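Local coordinates for protein inorganic pyrophosphatase (Helicobacter pylori, PDB 2BQX) that catalyses the magnesium-dependent hydrolysis of inorganic pyrophosphate to two phosphate ions and works as a homohexamer, at residues Val17-Ser22 against Ala80-Lys85; Ser25-Glu30 against Asp41-Gly46; Gln48-Asn53 against Lys134-Thr139; Pro67-Val72 against Asp101-Ala106; Val89-Met94 against Lys157-Lys162. All blocks are in the same frame, centred on the assembly; numbering follows the deposited sequence.

Overall arrangement
From the N terminus, contact 1 opens at 17-22 and closes at 80-85, setting strand 14-21 against strand 83-96. Within that span, contact 2 opens and closes, making the hairpin of strands 27-31 and 38-43. Contact 3 opens at 48-53, before contact 1 has closed, and ends on helix 127-139, so the two cross. Contact 4 pairs strand 69-72 with strand 99-108; it crosses contact 1 but lies wholly within the span of contact 3. Contact 5 starts at 89-94, after contact 1 closes, crosses contacts 3 and 4, and ties strand 83-96 to helix 157-171. Contacts 1, 4 and 5 all reach one mixed sheet, while contact 2 supplies a separate two-stranded sheet.

Contact 1: residues Val17-Ser22 against Ala80-Lys85; sequences VVIEIS and AGSVVK
Val17 and Val84 form an antiparallel hydrogen-bonded pair where strand 17-21 runs beside strand 83-85, one seam of the curled sheet that makes the beta barrel of family I pyrophosphatases. Val17 N donates to Val84 O, and Val84 N returns a bond of 2.9 Å to Val17 O. The same Val17 O also receives the CA-H of Val83, with CA 3.3 Å away. Val18 and Val83 make the next, non-hydrogen-bonded pair on the other face, their CG2 methyls 4.2 Å apart. The backbone ladder runs on past the strand pair: Ile19 N bonds to Ser82 O at 2.9 Å, and Gly81 N reaches Ile19 O in a short, straight bond of 2.7 Å (168°). Gly81 has a positive phi of 100°, where a CB would collide with the carbonyl O of Ala80.

Ile19 buries more area than any other residue of the contact. Its CG1, beside the backbone N (chi1 -55°), passes 3.6 Å from Ser82 O, and its CD1 lies 3.8 Å from Val84 CG1. Val72 of strand 69-72 packs against Val17 and Val84. Further along, Glu20 and Ile21 stand opposite Tyr54, a classic beta bulge, and Glu20 OE2 is held by Leu31 N. Met39 and Val40 of a second subunit pack on Val83 and Val84, while Gln79 of a third subunit bonds to Ala80 O. Ser82 OG turns to Gln79 O of its own chain. At the far end, the Ala80 CB methyl rests 3.8 Å from Glu20 O.

Contact 2: residues Ser25-Glu30 against Asp41-Gly46; sequences SNIKYE and DRVLYG
Lys28 and Asp41 each carry CG anti to the backbone N (chi1 175° in Lys28), and the two side chains lie side by side, pointing the same way. The lysine bends at its last torsion (chi4 -66°), bringing NZ to Asp41 OD1 at 2.9 Å on the anti side, 34° out of the carboxylate plane. Glu30 OE1, 3.6 Å from Lys28 NZ, completes a salt-bridge network. Behind it lies a classic beta bulge, with Asp41 and Arg42 together across from Lys28, whose O accepts from Asp41 N at 2.8 Å and from Arg42 N at 3.1 Å. Lys28 N in turn reaches Arg42 O at 2.7 Å. At the other end, Leu44 N bonds to Asn26 O at 2.9 Å, and Leu44 CD1 lies 3.9 Å from Asn26 CB. Ser25 OG accepts from Ile27 N in an ST turn.

Lys28 and Arg42 share a face and are both predicted to bind substrate. The Arg42 head group leads away to Glu144 and to Lys111 O of a neighbouring subunit. The hairpin of strands 27-31 and 38-43 lies against strand 14-21, where Tyr29 meets Glu20 through the backbone and Lys28 packs on Ile21.

Contact 3: residues Gln48-Asn53 against Lys134-Thr139; sequences QNYPAN and KHFFET
Phe136 drives an edge into the face of Tyr50 in an edge-to-face pair, the rings 4.8 Å apart between centroids and their planes at 56°. The Phe136 CZ atom sits 3.6 Å above the plane of the Tyr50 ring, over its centre. A second aromatic contact uses the face of Phe136: Pro51 CD stands 3.6 Å from the ring centroid, a CH-pi interaction in which the proline crosses the phenylalanine at about a right angle. CG of Phe136 is anti to its backbone N (chi1 173°), on the side of the loop, and the ring lies against residues 49-51. Asn49 O approaches CE1 of that ring obliquely, at 3.5 Å.

The polar contact is slighter. Gln48 NE2 lies 2.9 Å from Thr139 OG1, but the bond is weak, with an angle of only 119° at the hydrogen. Thr139 OG1 gives its own proton back to the helix, to His135 O at 2.9 Å, and so meets the amide of Gln48 as an acceptor.

Tyr140, a predicted substrate-binding residue, touches the rings of both Phe136 and Tyr50, and Tyr50 also packs on Lys28. The aromatic cluster thus adjoins residues predicted to bind substrate. His135 of the fourth subunit packs on Gln48, placing the contact at a subunit interface. In the fold, the C-terminal end of helix 127-139 meets the loop between strands 38-43 and 53-56, while Phe137 of the same helix packs on Leu92 and Met94 of strand 83-96 and on Val151 of strand 149-156.

Contact 4: residues Pro67-Val72 against Asp101-Ala106; sequences PVDALV and DEKLIA
Lys103 NZ reaches across parallel strands 69-72 and 101-106 of the barrel sheet to Asp69 OD2 at 2.7 Å, met from above its plane (41° out), and is also held by Asp101 OD2 of its own strand at 2.8 Å, met on the syn side. Its chain bends at chi2 (-65°), and Lys103 and Asp69 lie side by side. Tyr54 OH gives NZ a third partner. Asp69 and Asp101 are predicted magnesium ligands, an arrangement consistent with Lys103 holding the two carboxylates in place. Asp69 N donates to a water 3.0 Å away, which lies close to Glu102 O and OE1; Ser63 OG holds Glu102 OE2.

In the parallel ladder, Leu104 N bonds to Asp69 O at 2.9 Å, Leu71 N to Leu104 O at 2.7 Å, and Ala106 N to Leu71 O at 2.8 Å. Ala70 CA and Val72 CA add CA-H contacts to Leu104 O and Ala106 O. Beside the pair Ala70 and Leu104, Val68 crosses Leu104 at about a right angle, CG2 lying 3.8 Å from CD1, and Val163 and Ala167 of helix 157-171 cover them. On the other face, Leu71 and Ile105 point the same way and meet CD1 to CD1 at 3.7 Å.

Contact 5: residues Val89-Met94 against Lys157-Lys162; sequences VGVLNM and KESAIK
Val91 meets the first turn of helix 157-162 along one flank of its side chain. Its CB rests 4.0 Å from the Ala160 methyl. With CG1 lying between its own backbone N and carbonyl carbon (chi1 60°), that branch reaches the Ser159 hydroxyl, 3.8 Å from OG, and touches Ala160 N. The other branch, CG2, turns to the neighbouring strand and packs against Lys103 O.

One step back along the strand the packing is tighter: Ala160 CB sits 3.1 Å from Gly90 O. Gly90 CA comes 3.9 Å from Lys157 N, so the C-terminal helix begins by packing its first turn on a barrel strand, with glycine and alanine at the close approach. Lys157 N is also 3.4 Å from Val89 O, but at a poor angle, and bonds to Asp121 OD2 instead. Lys157 lays CB 3.8 Å from Val89 O, then runs out fully extended to a salt bridge with Asp13. Ser159 OG is held by Glu155. The axes of strand segment 89-94 and helix segment 157-162 pass 5.7 Å apart and are inclined at 69°.

Val89 and Gly90 pair with the single residue Ile105, a classic beta bulge on the edge shared with strand 99-108. Strand 149-156, which leads directly into helix 157-171, lies along the other edge of strand 83-96, pairing at Val91 and Asn93, and Leu92 packs on Ile133 and Phe137 of helix 127-139.

Contact 1: residues Val17-Ser22 against Ala80-Lys85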
# COMPACT_ATOMS: atom_id res chain seq x y z
N VAL A 17 8.76 -2.82 -24.32
CA VAL A 17 8.48 -1.52 -23.75
C VAL A 17 9.21 -1.42 -22.42
O VAL A 17 9.03 -2.26 -21.53
CB VAL A 17 6.97 -1.29 -23.53
CG1 VAL A 17 6.75 0.06 -22.87
CG2 VAL A 17 6.24 -1.35 -24.86
N VAL A 18 10.09 -0.42 -22.32
CA VAL A 18 10.84 -0.18 -21.10
C VAL A 18 9.97 0.72 -20.24
O VAL A 18 9.69 1.86 -20.61
CB VAL A 18 12.18 0.53 -21.39
CG1 VAL A 18 12.89 0.87 -20.09
CG2 VAL A 18 13.07 -0.37 -22.24
N ILE A 19 9.53 0.20 -19.10
CA ILE A 19 8.67 0.95 -18.19
C ILE A 19 9.42 2.02 -17.41
O ILE A 19 10.44 1.73 -16.79
CB ILE A 19 8.00 0.01 -17.18
CG1 ILE A 19 7.26 -1.11 -17.91
CG2 ILE A 19 7.05 0.80 -16.29
CD1 ILE A 19 6.16 -0.63 -18.82
N GLU A 20 8.92 3.25 -17.44
CA GLU A 20 9.55 4.34 -16.71
C GLU A 20 8.61 4.89 -15.63
O GLU A 20 9.05 5.56 -14.70
CB GLU A 20 9.92 5.47 -17.66
CG GLU A 20 11.01 5.12 -18.65
CD GLU A 20 11.29 6.25 -19.61
OE1 GLU A 20 10.33 6.71 -20.26
OE2 GLU A 20 12.45 6.69 -19.71
N ILE A 21 7.31 4.61 -15.79
CA ILE A 21 6.32 5.08 -14.83
C ILE A 21 5.37 3.94 -14.52
O ILE A 21 4.83 3.32 -15.43
CB ILE A 21 5.49 6.25 -15.40
CG1 ILE A 21 6.42 7.35 -15.93
CG2 ILE A 21 4.57 6.79 -14.31
CD1 ILE A 21 5.69 8.49 -16.59
N SER A 22 5.18 3.65 -13.24
CA SER A 22 4.30 2.57 -12.82
C SER A 22 2.87 3.07 -12.67
O SER A 22 2.65 4.18 -12.18
CB SER A 22 4.81 1.98 -11.50
OG SER A 22 4.18 0.74 -11.22
N ALA A 80 9.05 0.38 -12.25
CA ALA A 80 9.80 1.27 -13.13
C ALA A 80 11.15 0.62 -13.36
O ALA A 80 11.76 0.10 -12.42
CB ALA A 80 9.98 2.65 -12.49
N GLY A 81 11.61 0.62 -14.60
CA GLY A 81 12.89 0.00 -14.90
C GLY A 81 12.74 -1.38 -15.50
O GLY A 81 13.69 -1.90 -16.08
N SER A 82 11.58 -2.01 -15.37
CA SER A 82 11.39 -3.34 -15.94
C SER A 82 11.02 -3.21 -17.42
O SER A 82 10.75 -2.12 -17.91
CB SER A 82 10.31 -4.13 -15.19
OG SER A 82 9.04 -3.48 -15.25
N VAL A 83 11.01 -4.34 -18.12
CA VAL A 83 10.70 -4.37 -19.54
C VAL A 83 9.58 -5.37 -19.78
O VAL A 83 9.66 -6.51 -19.33
CB VAL A 83 11.92 -4.82 -20.36
CG1 VAL A 83 11.59 -4.81 -21.84
CG2 VAL A 83 13.10 -3.91 -20.07
N VAL A 84 8.54 -4.93 -20.48
CA VAL A 84 7.41 -5.82 -20.76
C VAL A 84 7.17 -5.94 -22.26
O VAL A 84 7.25 -4.95 -22.99
CB VAL A 84 6.12 -5.30 -20.08
CG1 VAL A 84 5.76 -3.93 -20.61
CG2 VAL A 84 4.97 -6.28 -20.33
N LYS A 85 6.89 -7.15 -22.72
CA LYS A 85 6.60 -7.38 -24.13
C LYS A 85 5.12 -7.05 -24.27
O LYS A 85 4.28 -7.60 -23.56
CB LYS A 85 6.86 -8.83 -24.51
CG LYS A 85 8.32 -9.25 -24.47
CD LYS A 85 8.49 -10.67 -24.99
CE LYS A 85 9.96 -11.04 -25.11
NZ LYS A 85 10.12 -12.38 -25.76

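Contact 2: residues Ser25-Glu30 against Asp41-Gly46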
# COMPACT_ATOMS: atom_id res chain seq x y z
N SER A 25 1.21 5.62 -9.96
CA SER A 25 2.25 6.45 -9.36
C SER A 25 2.13 7.90 -9.81
O SER A 25 1.55 8.20 -10.85
CB SER A 25 3.63 5.91 -9.75
OG SER A 25 4.66 6.74 -9.25
N ASN A 26 2.67 8.81 -9.00
CA ASN A 26 2.68 10.23 -9.35
C ASN A 26 4.14 10.64 -9.55
O ASN A 26 4.47 11.82 -9.58
CB ASN A 26 2.01 11.08 -8.25
CG ASN A 26 2.77 11.06 -6.93
OD1 ASN A 26 3.55 10.14 -6.66
ND2 ASN A 26 2.53 12.07 -6.09
N ILE A 27 5.01 9.64 -9.71
CA ILE A 27 6.43 9.90 -9.92
C ILE A 27 6.86 9.43 -11.30
O ILE A 27 6.79 8.24 -11.61
CB ILE A 27 7.31 9.19 -8.87
CG1 ILE A 27 6.93 9.65 -7.46
CG2 ILE A 27 8.79 9.51 -9.16
CD1 ILE A 27 7.65 8.90 -6.35
N LYS A 28 7.32 10.36 -12.12
CA LYS A 28 7.79 10.00 -13.45
C LYS A 28 9.31 9.79 -13.42
O LYS A 28 10.05 10.69 -13.02
CB LYS A 28 7.47 11.11 -14.45
CG LYS A 28 8.03 10.88 -15.85
CD LYS A 28 7.71 12.07 -16.75
CE LYS A 28 8.19 11.85 -18.18
NZ LYS A 28 9.66 11.76 -18.28
N TYR A 29 9.76 8.60 -13.82
CA TYR A 29 11.19 8.32 -13.87
C TYR A 29 11.59 8.42 -15.33
O TYR A 29 10.74 8.44 -16.22
CB TYR A 29 11.51 6.90 -13.37
CG TYR A 29 11.27 6.69 -11.89
CD1 TYR A 29 12.25 7.01 -10.95
CD2 TYR A 29 10.04 6.22 -11.43
CE1 TYR A 29 12.02 6.87 -9.59
CE2 TYR A 29 9.79 6.08 -10.07
CZ TYR A 29 10.79 6.41 -9.15
OH TYR A 29 10.54 6.30 -7.80
N GLU A 30 12.89 8.48 -15.58
CA GLU A 30 13.40 8.55 -16.95
C GLU A 30 14.74 7.85 -17.03
O GLU A 30 15.70 8.24 -16.37
CB GLU A 30 13.54 10.01 -17.39
CG GLU A 30 14.16 10.18 -18.77
CD GLU A 30 14.04 11.60 -19.29
OE1 GLU A 30 12.93 11.98 -19.73
OE2 GLU A 30 15.05 12.33 -19.24
N ASP A 41 12.52 12.05 -12.62
CA ASP A 41 12.33 13.19 -13.51
C ASP A 41 11.30 14.21 -13.04
O ASP A 41 11.53 15.41 -13.12
CB ASP A 41 11.94 12.67 -14.90
CG ASP A 41 11.97 13.75 -15.96
OD1 ASP A 41 11.00 13.81 -16.75
OD2 ASP A 41 12.94 14.53 -16.03
N ARG A 42 10.17 13.73 -12.53
CA ARG A 42 9.15 14.67 -12.09
C ARG A 42 8.14 14.05 -11.15
O ARG A 42 7.83 12.87 -11.24
CB ARG A 42 8.42 15.21 -13.33
CG ARG A 42 7.20 16.08 -13.04
CD ARG A 42 7.62 17.42 -12.48
NE ARG A 42 8.75 17.98 -13.22
CZ ARG A 42 8.76 18.19 -14.53
NH1 ARG A 42 9.84 18.70 -15.11
NH2 ARG A 42 7.68 17.91 -15.26
N VAL A 43 7.66 14.86 -10.22
CA VAL A 43 6.62 14.44 -9.30
C VAL A 43 5.46 15.32 -9.72
O VAL A 43 5.57 16.55 -9.72
CB VAL A 43 6.96 14.72 -7.82
CG1 VAL A 43 5.81 14.27 -6.94
CG2 VAL A 43 8.23 13.96 -7.42
N LEU A 44 4.36 14.69 -10.12
CA LEU A 44 3.18 15.44 -10.58
C LEU A 44 2.83 16.58 -9.63
O LEU A 44 2.83 16.41 -8.41
CB LEU A 44 1.99 14.49 -10.71
CG LEU A 44 2.10 13.37 -11.76
CD1 LEU A 44 0.85 12.52 -11.72
CD2 LEU A 44 2.28 13.99 -13.16
N TYR A 45 2.54 17.75 -10.20
CA TYR A 45 2.18 18.93 -9.41
C TYR A 45 0.77 18.80 -8.84
O TYR A 45 0.48 19.36 -7.79
CB TYR A 45 2.23 20.18 -10.28
CG TYR A 45 3.61 20.74 -10.57
CD1 TYR A 45 4.70 19.90 -10.80
CD2 TYR A 45 3.80 22.12 -10.68
CE1 TYR A 45 5.95 20.43 -11.14
CE2 TYR A 45 5.04 22.65 -11.02
CZ TYR A 45 6.11 21.81 -11.25
OH TYR A 45 7.33 22.34 -11.61
N GLY A 46 -0.08 18.08 -9.55
CA GLY A 46 -1.45 17.92 -9.11
C GLY A 46 -1.75 16.62 -8.39
O GLY A 46 -0.91 15.73 -8.32

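Contact 3: residues Gln48-Asn53 against Lys134-Thr139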
# COMPACT_ATOMS: atom_id res chain seq x y z
N GLN A 48 -2.92 13.80 -8.91
CA GLN A 48 -3.21 12.84 -9.97
C GLN A 48 -2.28 11.64 -9.92
O GLN A 48 -1.33 11.61 -9.14
CB GLN A 48 -3.08 13.53 -11.33
CG GLN A 48 -4.13 14.61 -11.58
CD GLN A 48 -3.79 15.48 -12.78
OE1 GLN A 48 -2.96 16.38 -12.70
NE2 GLN A 48 -4.44 15.20 -13.91
N ASN A 49 -2.55 10.66 -10.76
CA ASN A 49 -1.72 9.47 -10.83
C ASN A 49 -1.82 8.89 -12.22
O ASN A 49 -2.87 8.97 -12.86
CB ASN A 49 -2.17 8.45 -9.78
CG ASN A 49 -3.67 8.46 -9.53
OD1 ASN A 49 -4.19 9.33 -8.82
ND2 ASN A 49 -4.36 7.50 -10.12
N TYR A 50 -0.72 8.34 -12.72
CA TYR A 50 -0.73 7.78 -14.07
C TYR A 50 -1.76 6.68 -14.23
O TYR A 50 -1.77 5.71 -13.47
CB TYR A 50 0.67 7.28 -14.46
CG TYR A 50 1.57 8.39 -14.92
CD1 TYR A 50 2.19 9.25 -14.02
CD2 TYR A 50 1.78 8.61 -16.29
CE1 TYR A 50 3.00 10.30 -14.46
CE2 TYR A 50 2.58 9.65 -16.73
CZ TYR A 50 3.19 10.49 -15.82
OH TYR A 50 3.99 11.52 -16.27
N PRO A 51 -2.65 6.81 -15.22
CA PRO A 51 -3.71 5.84 -15.49
C PRO A 51 -3.26 4.52 -16.10
O PRO A 51 -4.07 3.62 -16.33
CB PRO A 51 -4.65 6.61 -16.40
CG PRO A 51 -3.71 7.43 -17.21
CD PRO A 51 -2.72 7.94 -16.17
N ALA A 52 -1.96 4.41 -16.37
CA ALA A 52 -1.41 3.18 -16.93
C ALA A 52 0.08 3.17 -16.74
O ALA A 52 0.67 4.16 -16.32
CB ALA A 52 -1.71 3.09 -18.43
N ASN A 53 0.69 2.03 -17.03
CA ASN A 53 2.13 1.93 -16.95
C ASN A 53 2.57 2.72 -18.17
O ASN A 53 1.87 2.76 -19.18
CB ASN A 53 2.55 0.46 -17.04
CG ASN A 53 2.03 -0.36 -15.87
OD1 ASN A 53 2.44 -0.14 -14.72
ND2 ASN A 53 1.13 -1.30 -16.15
N LYS A 134 -7.41 10.27 -21.57
CA LYS A 134 -7.40 11.54 -22.28
C LYS A 134 -7.42 12.72 -21.32
O LYS A 134 -6.67 13.69 -21.48
CB LYS A 134 -8.60 11.62 -23.23
CG LYS A 134 -8.83 12.99 -23.86
CD LYS A 134 -9.58 12.89 -25.19
CE LYS A 134 -10.95 12.24 -25.04
NZ LYS A 134 -11.62 12.04 -26.37
N HIS A 135 -8.27 12.63 -20.30
CA HIS A 135 -8.40 13.69 -19.31
C HIS A 135 -7.11 13.85 -18.49
O HIS A 135 -6.77 14.95 -18.06
CB HIS A 135 -9.60 13.38 -18.41
CG HIS A 135 -9.76 14.33 -17.27
ND1 HIS A 135 -9.28 14.06 -16.01
CD2 HIS A 135 -10.30 15.57 -17.21
CE1 HIS A 135 -9.52 15.09 -15.22
NE2 HIS A 135 -10.14 16.02 -15.92
N PHE A 136 -6.40 12.75 -18.29
CA PHE A 136 -5.15 12.81 -17.54
C PHE A 136 -4.11 13.65 -18.29
O PHE A 136 -3.51 14.57 -17.73
CB PHE A 136 -4.57 11.41 -17.31
CG PHE A 136 -3.20 11.42 -16.71
CD1 PHE A 136 -3.04 11.62 -15.34
CD2 PHE A 136 -2.08 11.24 -17.50
CE1 PHE A 136 -1.76 11.65 -14.77
CE2 PHE A 136 -0.80 11.27 -16.95
CZ PHE A 136 -0.64 11.48 -15.58
N PHE A 137 -3.91 13.34 -19.56
CA PHE A 137 -2.93 14.08 -20.34
C PHE A 137 -3.39 15.51 -20.57
O PHE A 137 -2.57 16.44 -20.65
CB PHE A 137 -2.68 13.36 -21.67
CG PHE A 137 -1.83 12.13 -21.52
CD1 PHE A 137 -0.47 12.24 -21.26
CD2 PHE A 137 -2.40 10.86 -21.58
CE1 PHE A 137 0.32 11.11 -21.06
CE2 PHE A 137 -1.62 9.72 -21.39
CZ PHE A 137 -0.26 9.85 -21.12
N GLU A 138 -4.70 15.70 -20.65
CA GLU A 138 -5.25 17.03 -20.86
C GLU A 138 -5.04 17.95 -19.65
O GLU A 138 -5.00 19.17 -19.81
CB GLU A 138 -6.74 16.92 -21.16
CG GLU A 138 -7.30 18.09 -21.93
CD GLU A 138 -7.72 17.71 -23.34
OE1 GLU A 138 -8.74 16.99 -23.49
OE2 GLU A 138 -7.02 18.11 -24.29
N THR A 139 -4.88 17.37 -18.46
CA THR A 139 -4.74 18.19 -17.26
C THR A 139 -3.51 18.02 -16.37
O THR A 139 -3.24 18.88 -15.53
CB THR A 139 -5.95 17.99 -16.33
OG1 THR A 139 -5.97 16.63 -15.86
CG2 THR A 139 -7.24 18.29 -17.06

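Contact 4: residues Pro67-Val72 against Asp101-Ala106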
# COMPACT_ATOMS: atom_id res chain seq x y z
N PRO A 67 12.90 8.20 -28.02
CA PRO A 67 12.21 6.96 -28.38
C PRO A 67 10.70 7.16 -28.28
O PRO A 67 10.23 7.96 -27.47
CB PRO A 67 12.75 5.96 -27.35
CG PRO A 67 14.16 6.45 -27.13
CD PRO A 67 13.97 7.95 -27.02
N VAL A 68 9.94 6.46 -29.12
CA VAL A 68 8.48 6.60 -29.11
C VAL A 68 7.90 6.11 -27.78
O VAL A 68 8.33 5.07 -27.26
CB VAL A 68 7.85 5.83 -30.30
CG1 VAL A 68 8.17 4.35 -30.21
CG2 VAL A 68 6.35 6.06 -30.34
N ASP A 69 6.95 6.85 -27.23
CA ASP A 69 6.33 6.50 -25.94
C ASP A 69 5.20 5.50 -26.09
O ASP A 69 4.53 5.45 -27.12
CB ASP A 69 5.76 7.74 -25.25
CG ASP A 69 6.82 8.76 -24.88
OD1 ASP A 69 7.88 8.36 -24.35
OD2 ASP A 69 6.56 9.96 -25.11
N ALA A 70 4.96 4.73 -25.04
CA ALA A 70 3.88 3.76 -25.06
C ALA A 70 3.25 3.63 -23.68
O ALA A 70 3.94 3.67 -22.67
CB ALA A 70 4.41 2.41 -25.50
N LEU A 71 1.93 3.52 -23.67
CA LEU A 71 1.21 3.32 -22.43
C LEU A 71 0.91 1.84 -22.46
O LEU A 71 0.49 1.31 -23.49
CB LEU A 71 -0.10 4.11 -22.42
CG LEU A 71 0.04 5.62 -22.23
CD1 LEU A 71 -1.29 6.31 -22.51
CD2 LEU A 71 0.48 5.90 -20.80
N VAL A 72 1.15 1.15 -21.35
CA VAL A 72 0.85 -0.27 -21.29
C VAL A 72 -0.29 -0.42 -20.29
O VAL A 72 -0.08 -0.32 -19.09
CB VAL A 72 2.07 -1.10 -20.83
CG1 VAL A 72 1.70 -2.58 -20.77
CG2 VAL A 72 3.23 -0.90 -21.81
N ASP A 101 2.74 15.11 -30.34
CA ASP A 101 3.29 14.00 -29.59
C ASP A 101 2.33 12.84 -29.78
O ASP A 101 1.13 13.03 -29.96
CB ASP A 101 3.42 14.37 -28.11
CG ASP A 101 4.27 13.38 -27.33
OD1 ASP A 101 4.86 12.46 -27.95
OD2 ASP A 101 4.35 13.53 -26.10
N GLU A 102 2.87 11.63 -29.75
CA GLU A 102 2.06 10.45 -29.93
C GLU A 102 2.36 9.49 -28.79
O GLU A 102 3.51 9.36 -28.36
CB GLU A 102 2.40 9.78 -31.26
CG GLU A 102 3.88 9.41 -31.39
CD GLU A 102 4.77 10.62 -31.57
OE1 GLU A 102 5.94 10.57 -31.13
OE2 GLU A 102 4.32 11.62 -32.18
N LYS A 103 1.32 8.84 -28.28
CA LYS A 103 1.52 7.87 -27.21
C LYS A 103 0.91 6.57 -27.70
O LYS A 103 -0.31 6.49 -27.88
CB LYS A 103 0.82 8.29 -25.91
CG LYS A 103 1.17 9.68 -25.38
CD LYS A 103 2.62 9.79 -24.96
CE LYS A 103 2.93 11.20 -24.44
NZ LYS A 103 4.39 11.40 -24.25
N LEU A 104 1.74 5.56 -27.95
CA LEU A 104 1.23 4.28 -28.40
C LEU A 104 0.40 3.69 -27.25
O LEU A 104 0.74 3.88 -26.09
CB LEU A 104 2.39 3.34 -28.74
CG LEU A 104 3.27 3.72 -29.94
CD1 LEU A 104 4.48 2.79 -30.05
CD2 LEU A 104 2.43 3.65 -31.20
N ILE A 105 -0.69 3.01 -27.59
CA ILE A 105 -1.55 2.38 -26.58
C ILE A 105 -1.34 0.88 -26.72
O ILE A 105 -1.59 0.31 -27.78
CB ILE A 105 -3.04 2.70 -26.82
CG1 ILE A 105 -3.27 4.22 -26.82
CG2 ILE A 105 -3.91 2.02 -25.76
CD1 ILE A 105 -2.84 4.94 -25.56
N ALA A 106 -0.88 0.24 -25.65
CA ALA A 106 -0.61 -1.19 -25.71
C ALA A 106 -1.08 -2.00 -24.50
O ALA A 106 -1.51 -1.44 -23.50
CB ALA A 106 0.89 -1.41 -25.90
O HOH W 1 6.19 9.43 -28.64

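Contact 5: residues Val89-Met94 against Lys157-Lys162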
# COMPACT_ATOMS: atom_id res chain seq x y z
N VAL A 89 -2.66 -1.65 -29.78
CA VAL A 89 -4.10 -1.66 -30.02
C VAL A 89 -4.56 -0.28 -30.46
O VAL A 89 -5.72 -0.10 -30.85
CB VAL A 89 -4.92 -2.11 -28.77
CG1 VAL A 89 -4.60 -3.57 -28.44
CG2 VAL A 89 -4.64 -1.21 -27.58
N GLY A 90 -3.66 0.70 -30.41
CA GLY A 90 -4.01 2.05 -30.82
C GLY A 90 -2.95 3.10 -30.53
O GLY A 90 -1.83 2.77 -30.16
N VAL A 91 -3.31 4.36 -30.72
CA VAL A 91 -2.40 5.47 -30.46
C VAL A 91 -3.17 6.72 -30.03
O VAL A 91 -4.28 6.96 -30.51
CB VAL A 91 -1.52 5.79 -31.71
CG1 VAL A 91 -2.40 6.18 -32.88
CG2 VAL A 91 -0.53 6.90 -31.38
N LEU A 92 -2.59 7.49 -29.12
CA LEU A 92 -3.20 8.72 -28.63
C LEU A 92 -2.40 9.91 -29.15
O LEU A 92 -1.20 10.04 -28.88
CB LEU A 92 -3.22 8.75 -27.09
CG LEU A 92 -3.74 10.02 -26.42
CD1 LEU A 92 -5.15 10.34 -26.91
CD2 LEU A 92 -3.74 9.82 -24.91
N ASN A 93 -3.07 10.78 -29.90
CA ASN A 93 -2.43 11.96 -30.47
C ASN A 93 -2.71 13.21 -29.64
O ASN A 93 -3.84 13.46 -29.23
CB ASN A 93 -2.95 12.17 -31.90
CG ASN A 93 -2.61 11.00 -32.81
OD1 ASN A 93 -3.42 10.61 -33.66
ND2 ASN A 93 -1.41 10.46 -32.66
N MET A 94 -1.67 14.00 -29.38
CA MET A 94 -1.82 15.21 -28.60
C MET A 94 -0.80 16.26 -29.00
O MET A 94 0.24 15.96 -29.59
CB MET A 94 -1.65 14.90 -27.11
CG MET A 94 -0.30 14.28 -26.75
SD MET A 94 -0.24 13.76 -25.02
CE MET A 94 -1.28 12.34 -25.08
N LYS A 157 -5.38 0.54 -34.13
CA LYS A 157 -4.15 -0.24 -34.23
C LYS A 157 -3.44 -0.04 -35.57
O LYS A 157 -2.21 0.03 -35.62
CB LYS A 157 -4.46 -1.72 -34.01
CG LYS A 157 -3.24 -2.62 -34.00
CD LYS A 157 -3.66 -4.09 -33.92
CE LYS A 157 -2.45 -4.98 -33.86
NZ LYS A 157 -2.80 -6.43 -33.92
N GLU A 158 -4.20 0.03 -36.65
CA GLU A 158 -3.60 0.22 -37.97
C GLU A 158 -2.78 1.51 -37.98
O GLU A 158 -1.68 1.55 -38.52
CB GLU A 158 -4.70 0.29 -39.04
CG GLU A 158 -4.20 0.54 -40.44
CD GLU A 158 -5.29 0.41 -41.49
OE1 GLU A 158 -5.03 0.73 -42.66
OE2 GLU A 158 -6.41 -0.02 -41.13
N SER A 159 -3.32 2.56 -37.36
CA SER A 159 -2.62 3.84 -37.29
C SER A 159 -1.40 3.75 -36.38
O SER A 159 -0.35 4.31 -36.68
CB SER A 159 -3.56 4.93 -36.77
OG SER A 159 -2.88 6.16 -36.64
N ALA A 160 -1.55 3.05 -35.26
CA ALA A 160 -0.45 2.89 -34.32
C ALA A 160 0.73 2.18 -34.96
O ALA A 160 1.89 2.54 -34.72
CB ALA A 160 -0.93 2.11 -33.09
N ILE A 161 0.45 1.17 -35.78
CA ILE A 161 1.50 0.42 -36.46
C ILE A 161 2.28 1.34 -37.38
O ILE A 161 3.51 1.24 -37.48
CB ILE A 161 0.89 -0.75 -37.27
CG1 ILE A 161 0.35 -1.81 -36.30
CG2 ILE A 161 1.95 -1.37 -38.19
CD1 ILE A 161 -0.52 -2.87 -36.94
N LYS A 162 1.58 2.25 -38.05
CA LYS A 162 2.24 3.20 -38.94
C LYS A 162 3.19 4.09 -38.15
O LYS A 162 4.31 4.36 -38.58
CB LYS A 162 1.19 4.06 -39.66
CG LYS A 162 0.43 3.31 -40.73
CD LYS A 162 -0.59 4.20 -41.42
CE LYS A 162 -1.20 3.50 -42.62
NZ LYS A 162 -1.85 2.22 -42.26